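Local coordinates for aminopeptidase N family protein (Idiomarina loihiensis L2TR, PDB 4FGM) that probably acts as a zinc-dependent aminopeptidase of the M61 family, cleaving residues from the amino ends of peptides, at residues S96-D100 / Q101-F105; L187-S190 / G191-A195; P8-H12 / G13-N17. All coordinates share one frame; numbering follows the deposited sequence.

In the fold
Along the chain come interactions 3, 1 and 2, all local turns. Interactions 1 and 3 are β-hairpins of the N-terminal β-rich region, their centres about 9 Å apart, both paired to strand 81-91. They touch where L99 O lies 2.6 Å from H14 ND1, a probable hydrogen bond. Interaction 2, its centre about 15 Å from that of interaction 1, ends strand 183-190 of a separate five-stranded mixed sheet; the 2.7 Å approach of Q103 OE1 to S190 OG, also probably a hydrogen bond, joins the two. Interactions 2 and 3 do not meet, their nearest atoms about 12 Å apart. Interaction 1 thus bridges its neighbours, while all three lie away from the zinc site.

Interaction 1 of 3, residues S96-D100 / Q101-F105; sequences SAYLD and QFQGF
Q101 leaves D100 at the start of the turn, and its chain, bent at chi2, brings OE1 back to within 3.5 Å of D100 CB. Its CG also covers one face of the next ring, that of F102, over the centre. At F102 the backbone joins in: its N donates to D100 OD1 over 2.7 Å, meeting the oxygen from above the carboxylate plane. This closes an Asx turn. The F102 ring presents its edge to D100 OD2, with ring and carboxylate planes nearly perpendicular. Q103 N donates to the same OD1 at 2.9 Å, nearly in line with the C-O bond, so one buried oxygen is gripped by two amides. D100 reaches both because its CG sits between the backbone N and carbonyl carbon (chi1 66°), turning the carboxylate into the turn. The other oxygen, OD2, receives Y98 OH at 2.6 Å, again from above the plane; these three bonds would be expected to favour a charged carboxylate. Q103 O accepts D100 N over 3.1 Å in an almost straight bond (170°). The Q103 side chain crosses Y98 at about a right angle, its CG 3.8 Å from CE1 of the Y98 ring, while its OE1 bonds to S190. W90 stacks on that same tyrosine. G104 faces L99 in a non-hydrogen-bonded pair; L99 CD1 lies 3.8 Å from G104 CA, where a CB on the glycine would clash with it. F105 completes the ladder as a hydrogen-bonded pair with Y98, its N to Y98 O and its O to Y98 N each at 2.8 Å. The two strands run antiparallel at 165°: a tight β-hairpin of the M61 N-terminal region, its turn tied by an aspartate.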
loop_
_atom_site.group_PDB
_atom_site.type_symbol
_atom_site.label_atom_id
_atom_site.label_comp_id
_atom_site.label_asym_id
_atom_site.label_seq_id
_atom_site.Cartn_x
_atom_site.Cartn_y
_atom_site.Cartn_z
ATOM N N SER A 96 11.111 -5.138 4.164
ATOM C CA SER A 96 12.493 -5.613 4.166
ATOM C C SER A 96 12.851 -6.968 4.770
ATOM O O SER A 96 13.190 -7.894 4.049
ATOM C CB SER A 96 13.359 -4.542 4.783
ATOM O OG SER A 96 12.854 -4.153 6.050
ATOM N N ALA A 97 12.917 -7.030 6.091
ATOM C CA ALA A 97 13.255 -8.261 6.805
ATOM C C ALA A 97 13.226 -8.004 8.289
ATOM O O ALA A 97 13.635 -6.938 8.768
ATOM C CB ALA A 97 14.631 -8.781 6.393
ATOM N N TYR A 98 12.706 -8.988 9.007
ATOM C CA TYR A 98 12.548 -8.911 10.455
ATOM C C TYR A 98 12.784 -10.292 11.047
ATOM O O TYR A 98 12.338 -11.296 10.491
ATOM C CB TYR A 98 11.124 -8.428 10.775
ATOM C CG TYR A 98 10.757 -8.408 12.241
ATOM C CD1 TYR A 98 10.483 -9.590 12.938
ATOM C CD2 TYR A 98 10.697 -7.205 12.941
ATOM C CE1 TYR A 98 10.164 -9.567 14.296
ATOM C CE2 TYR A 98 10.380 -7.171 14.294
ATOM C CZ TYR A 98 10.117 -8.350 14.969
ATOM O OH TYR A 98 9.831 -8.296 16.315
ATOM N N LEU A 99 13.490 -10.342 12.173
ATOM C CA LEU A 99 13.773 -11.606 12.834
ATOM C C LEU A 99 14.043 -11.468 14.334
ATOM O O LEU A 99 14.916 -10.709 14.748
ATOM C CB LEU A 99 14.983 -12.286 12.183
ATOM C CG LEU A 99 15.370 -13.653 12.762
ATOM C CD1 LEU A 99 14.306 -14.658 12.393
ATOM C CD2 LEU A 99 16.738 -14.098 12.230
ATOM N N ASP A 100 13.267 -12.182 15.142
ATOM C CA ASP A 100 13.471 -12.209 16.592
ATOM C C ASP A 100 13.113 -13.629 17.055
ATOM O O ASP A 100 12.993 -14.528 16.212
ATOM C CB ASP A 100 12.653 -11.128 17.320
ATOM C CG ASP A 100 11.152 -11.335 17.223
ATOM O OD1 ASP A 100 10.698 -12.395 16.733
ATOM O OD2 ASP A 100 10.419 -10.422 17.663
ATOM N N GLN A 101 12.944 -13.855 18.354
ATOM C CA GLN A 101 12.650 -15.209 18.818
ATOM C C GLN A 101 11.189 -15.622 18.656
ATOM O O GLN A 101 10.800 -16.719 19.065
ATOM C CB GLN A 101 13.077 -15.400 20.288
ATOM C CG GLN A 101 12.257 -14.612 21.324
ATOM C CD GLN A 101 12.765 -13.193 21.537
ATOM O OE1 GLN A 101 12.930 -12.427 20.588
ATOM N NE2 GLN A 101 13.013 -12.836 22.793
ATOM N N PHE A 102 10.380 -14.765 18.046
ATOM C CA PHE A 102 8.970 -15.103 17.873
ATOM C C PHE A 102 8.578 -15.303 16.416
ATOM O O PHE A 102 7.653 -16.055 16.112
ATOM C CB PHE A 102 8.091 -14.017 18.509
ATOM C CG PHE A 102 8.405 -13.759 19.961
ATOM C CD1 PHE A 102 8.130 -14.721 20.927
ATOM C CD2 PHE A 102 8.991 -12.559 20.357
ATOM C CE1 PHE A 102 8.438 -14.497 22.275
ATOM C CE2 PHE A 102 9.304 -12.319 21.695
ATOM C CZ PHE A 102 9.026 -13.290 22.661
ATOM N N GLN A 103 9.277 -14.634 15.507
ATOM C CA GLN A 103 8.949 -14.774 14.094
ATOM C C GLN A 103 10.059 -14.271 13.183
ATOM O O GLN A 103 11.016 -13.637 13.631
ATOM C CB GLN A 103 7.649 -14.017 13.782
ATOM C CG GLN A 103 7.798 -12.490 13.692
ATOM C CD GLN A 103 6.459 -11.761 13.594
ATOM O OE1 GLN A 103 5.519 -12.226 12.935
ATOM N NE2 GLN A 103 6.371 -10.608 14.244
ATOM N N GLY A 104 9.911 -14.570 11.899
ATOM C CA GLY A 104 10.866 -14.137 10.906
ATOM C C GLY A 104 10.144 -13.817 9.610
ATOM O O GLY A 104 9.198 -14.503 9.216
ATOM N N PHE A 105 10.581 -12.755 8.949
ATOM C CA PHE A 105 9.999 -12.352 7.678
ATOM C C PHE A 105 11.108 -11.751 6.827
ATOM O O PHE A 105 12.007 -11.096 7.355
ATOM C CB PHE A 105 8.912 -11.295 7.883
ATOM C CG PHE A 105 8.418 -10.688 6.597
ATOM C CD1 PHE A 105 7.503 -11.369 5.792
ATOM C CD2 PHE A 105 8.922 -9.467 6.152
ATOM C CE1 PHE A 105 7.094 -10.841 4.566
ATOM C CE2 PHE A 105 8.519 -8.932 4.924
ATOM C CZ PHE A 105 7.608 -9.622 4.129
#

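Interaction 2 of 3, residues L187-S190 / G191-A195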
loop_
_atom_site.group_PDB
_atom_site.type_symbol
_atom_site.label_atom_id
_atom_site.label_comp_id
_atom_site.label_asym_id
_atom_site.label_seq_id
_atom_site.Cartn_x
_atom_site.Cartn_y
_atom_site.Cartn_z
ATOM N N LEU A 187 -4.356 -18.469 3.965
ATOM C CA LEU A 187 -4.324 -17.301 4.814
ATOM C C LEU A 187 -3.331 -17.735 5.876
ATOM O O LEU A 187 -3.541 -18.749 6.542
ATOM C CB LEU A 187 -5.678 -17.016 5.461
ATOM C CG LEU A 187 -5.572 -15.919 6.538
ATOM C CD1 LEU A 187 -5.076 -14.615 5.912
ATOM C CD2 LEU A 187 -6.913 -15.713 7.209
ATOM N N VAL A 188 -2.240 -16.990 6.014
ATOM C CA VAL A 188 -1.215 -17.327 6.995
ATOM C C VAL A 188 -1.043 -16.199 7.994
ATOM O O VAL A 188 -0.895 -15.036 7.612
ATOM C CB VAL A 188 0.139 -17.596 6.305
ATOM C CG1 VAL A 188 1.178 -18.023 7.339
ATOM C CG2 VAL A 188 -0.032 -18.656 5.243
ATOM N N LEU A 189 -1.038 -16.547 9.275
ATOM C CA LEU A 189 -0.905 -15.544 10.327
ATOM C C LEU A 189 0.249 -15.822 11.279
ATOM O O LEU A 189 0.466 -16.967 11.690
ATOM C CB LEU A 189 -2.192 -15.480 11.154
ATOM C CG LEU A 189 -3.530 -15.318 10.430
ATOM C CD1 LEU A 189 -4.662 -15.356 11.462
ATOM C CD2 LEU A 189 -3.548 -14.018 9.657
ATOM N N SER A 190 0.974 -14.763 11.632
ATOM C CA SER A 190 2.082 -14.847 12.576
ATOM C C SER A 190 1.899 -13.690 13.557
ATOM O O SER A 190 1.756 -12.536 13.144
ATOM C CB SER A 190 3.429 -14.703 11.868
ATOM O OG SER A 190 4.495 -14.676 12.815
ATOM N N GLY A 191 1.905 -14.002 14.852
ATOM C CA GLY A 191 1.720 -12.977 15.866
ATOM C C GLY A 191 0.564 -13.383 16.763
ATOM O O GLY A 191 -0.118 -14.358 16.464
ATOM N N ARG A 192 0.345 -12.669 17.864
ATOM C CA ARG A 192 -0.760 -13.010 18.760
ATOM C C ARG A 192 -2.059 -12.516 18.127
ATOM O O ARG A 192 -2.139 -11.368 17.703
ATOM C CB ARG A 192 -0.557 -12.359 20.137
ATOM C CG ARG A 192 0.705 -12.814 20.857
ATOM C CD ARG A 192 0.722 -12.377 22.318
ATOM N NE ARG A 192 0.312 -13.456 23.215
ATOM C CZ ARG A 192 1.152 -14.177 23.952
ATOM N NH1 ARG A 192 2.454 -13.933 23.906
ATOM N NH2 ARG A 192 0.694 -15.149 24.727
ATOM N N HIS A 193 -3.069 -13.378 18.055
ATOM C CA HIS A 193 -4.352 -13.004 17.451
ATOM C C HIS A 193 -5.456 -13.966 17.893
ATOM O O HIS A 193 -5.179 -15.013 18.462
ATOM C CB HIS A 193 -4.240 -13.071 15.930
ATOM C CG HIS A 193 -4.110 -14.470 15.415
ATOM N ND1 HIS A 193 -5.198 -15.298 15.242
ATOM C CD2 HIS A 193 -3.018 -15.222 15.147
ATOM C CE1 HIS A 193 -4.780 -16.500 14.893
ATOM N NE2 HIS A 193 -3.461 -16.482 14.831
ATOM N N TYR A 194 -6.704 -13.615 17.601
ATOM C CA TYR A 194 -7.843 -14.455 17.961
ATOM C C TYR A 194 -8.749 -14.621 16.754
ATOM O O TYR A 194 -9.965 -14.713 16.886
ATOM C CB TYR A 194 -8.641 -13.818 19.099
ATOM C CG TYR A 194 -7.789 -13.422 20.279
ATOM C CD1 TYR A 194 -7.028 -12.255 20.250
ATOM C CD2 TYR A 194 -7.711 -14.235 21.410
ATOM C CE1 TYR A 194 -6.208 -11.908 21.313
ATOM C CE2 TYR A 194 -6.895 -13.900 22.479
ATOM C CZ TYR A 194 -6.142 -12.733 22.425
ATOM O OH TYR A 194 -5.313 -12.401 23.476
ATOM N N ALA A 195 -8.140 -14.672 15.575
ATOM C CA ALA A 195 -8.883 -14.789 14.329
ATOM C C ALA A 195 -9.736 -16.030 14.116
ATOM O O ALA A 195 -9.324 -17.160 14.380
ATOM C CB ALA A 195 -7.930 -14.634 13.148
#
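L189 and H193 form the tight part of this turn, where strand 183-190 runs out into the loop before helix 197-215. L189 CD1 stands over the centre of the H193 imidazole, 3.7 Å from the centroid and 13° off the ring normal, a CH-pi contact; the same methyl packs against A195 CB at 3.7 Å. The ring's rotation is fixed from both ends: A195 N donates to H193 ND1 at 3.0 Å, in the ring plane, and NE2 bonds to T174 on the neighbouring strand. H193 CG lies between its backbone N and carbonyl carbon (chi1 70°), folding the imidazole back over the leucine. The loop thus folds back beside the C-terminal end of strand 183-190, second in a five-stranded mixed sheet, with L252 packing on L189 and A195. Replacing H193 by alanine removes the imidazole: L189 CD1 would probably lose its flat cover, and A195 N and T174 their ring partner. S190, too, is buried, its OG bonded to Q103. The solvent side is looser. G191 is exposed, with a positive phi of 125° at which a CB would jam against S190 O, while the R192 and Y194 side chains set off away from the strand.

Interaction 3 of 3, residues P8-H12 / G13-N17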
loop_
_atom_site.group_PDB
_atom_site.type_symbol
_atom_site.label_atom_id
_atom_site.label_comp_id
_atom_site.label_asym_id
_atom_site.label_seq_id
_atom_site.Cartn_x
_atom_site.Cartn_y
_atom_site.Cartn_z
ATOM N N PRO A 8 18.269 -18.568 9.607
ATOM C CA PRO A 8 17.967 -17.539 10.610
ATOM C C PRO A 8 18.869 -17.963 11.767
ATOM O O PRO A 8 18.408 -18.567 12.732
ATOM C CB PRO A 8 16.491 -17.781 10.927
ATOM C CG PRO A 8 15.972 -18.493 9.717
ATOM C CD PRO A 8 17.098 -19.427 9.377
ATOM N N ILE A 9 20.155 -17.651 11.656
ATOM C CA ILE A 9 21.143 -18.078 12.637
ATOM C C ILE A 9 21.145 -17.462 14.030
ATOM O O ILE A 9 21.472 -18.139 15.003
ATOM C CB ILE A 9 22.582 -17.941 12.042
ATOM C CG1 ILE A 9 23.552 -18.839 12.807
ATOM C CG2 ILE A 9 23.047 -16.487 12.096
ATOM C CD1 ILE A 9 23.328 -20.322 12.555
ATOM N N ASP A 10 20.793 -16.187 14.138
ATOM C CA ASP A 10 20.816 -15.519 15.430
ATOM C C ASP A 10 19.516 -14.773 15.703
ATOM O O ASP A 10 19.339 -13.628 15.279
ATOM C CB ASP A 10 21.996 -14.544 15.477
ATOM C CG ASP A 10 22.298 -14.056 16.890
ATOM O OD1 ASP A 10 21.376 -14.089 17.739
ATOM O OD2 ASP A 10 23.448 -13.630 17.141
ATOM N N LEU A 11 18.616 -15.424 16.427
ATOM C CA LEU A 11 17.322 -14.843 16.756
ATOM C C LEU A 11 17.380 -13.592 17.633
ATOM O O LEU A 11 16.694 -12.606 17.356
ATOM C CB LEU A 11 16.446 -15.914 17.405
ATOM C CG LEU A 11 15.536 -16.717 16.466
ATOM C CD1 LEU A 11 16.126 -16.831 15.080
ATOM C CD2 LEU A 11 15.289 -18.080 17.068
ATOM N N HIS A 12 18.195 -13.619 18.682
ATOM C CA HIS A 12 18.299 -12.462 19.565
ATOM C C HIS A 12 19.070 -11.313 18.921
ATOM O O HIS A 12 18.833 -10.141 19.242
ATOM C CB HIS A 12 18.954 -12.857 20.891
ATOM C CG HIS A 12 18.119 -13.783 21.719
ATOM N ND1 HIS A 12 18.504 -14.217 22.970
ATOM C CD2 HIS A 12 16.919 -14.362 21.474
ATOM C CE1 HIS A 12 17.579 -15.023 23.457
ATOM N NE2 HIS A 12 16.606 -15.128 22.568
ATOM N N GLY A 13 19.991 -11.652 18.016
ATOM C CA GLY A 13 20.762 -10.637 17.326
ATOM C C GLY A 13 20.097 -10.165 16.031
ATOM O O GLY A 13 20.577 -9.232 15.381
ATOM N N HIS A 14 18.990 -10.802 15.650
ATOM C CA HIS A 14 18.269 -10.436 14.430
ATOM C C HIS A 14 19.184 -10.565 13.207
ATOM O O HIS A 14 19.265 -9.664 12.376
ATOM C CB HIS A 14 17.756 -8.993 14.529
ATOM C CG HIS A 14 17.239 -8.629 15.887
ATOM N ND1 HIS A 14 16.274 -9.364 16.539
ATOM C CD2 HIS A 14 17.584 -7.626 16.728
ATOM C CE1 HIS A 14 16.048 -8.832 17.727
ATOM N NE2 HIS A 14 16.829 -7.779 17.867
ATOM N N LEU A 15 19.866 -11.697 13.093
ATOM C CA LEU A 15 20.781 -11.907 11.987
ATOM C C LEU A 15 20.537 -13.179 11.198
ATOM O O LEU A 15 20.390 -14.259 11.767
ATOM C CB LEU A 15 22.222 -11.922 12.506
ATOM C CG LEU A 15 22.786 -10.622 13.093
ATOM C CD1 LEU A 15 24.020 -10.927 13.922
ATOM C CD2 LEU A 15 23.113 -9.657 11.965
ATOM N N PHE A 16 20.485 -13.045 9.878
ATOM C CA PHE A 16 20.327 -14.200 9.012
ATOM C C PHE A 16 21.733 -14.467 8.468
ATOM O O PHE A 16 22.493 -13.521 8.238
ATOM C CB PHE A 16 19.430 -13.895 7.805
ATOM C CG PHE A 16 17.958 -13.834 8.102
ATOM C CD1 PHE A 16 17.343 -12.624 8.409
ATOM C CD2 PHE A 16 17.169 -14.979 7.996
ATOM C CE1 PHE A 16 15.946 -12.551 8.594
ATOM C CE2 PHE A 16 15.787 -14.921 8.177
ATOM C CZ PHE A 16 15.172 -13.696 8.480
ATOM N N ASN A 17 22.097 -15.734 8.291
ATOM C CA ASN A 17 23.387 -16.050 7.685
ATOM C C ASN A 17 23.015 -16.340 6.249
ATOM O O ASN A 17 22.021 -17.022 5.993
ATOM C CB ASN A 17 24.028 -17.306 8.278
ATOM C CG ASN A 17 25.015 -16.990 9.381
ATOM O OD1 ASN A 17 25.215 -15.825 9.744
ATOM N ND2 ASN A 17 25.641 -18.031 9.921
#
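D10 and L15 close a β-hairpin contact that links strands 2-10 and 15-22 through a turn carrying a G1 β-bulge, in the N-terminal region of the M61 protein. H14 and L15 together face D10, which defines the bulge, and H14, its first residue, has the left-handed backbone conformation (phi 59°, psi 49°) typical of that place. D10 N gives to L15 O at 3.1 Å and L15 N returns to D10 O at 3.0 Å, a hydrogen-bonded antiparallel pair. Within the turn, H14 N makes a weak bond to L11 O, and the D10 carboxylate ties the loop: OD1 takes G13 N at 2.8 Å from well above the carboxylate plane. That reach follows from the D10 side chain standing with CG opposite its own backbone N, chi1 -166°. Next to the D10-L15 pair, P8 CG rests 3.9 Å from F16 CE2, the two side chains crossing obliquely, and L99 packs on both. On the I9 side, I9 CG2 lies 3.3 Å from N17 OD1, an oxygen that is hydrogen-bonded to Q86. The H14 ring, stacked with W90 and bonded through ND1 to L99 O, has H12 O 3.3 Å above its plane, displaced toward the rim.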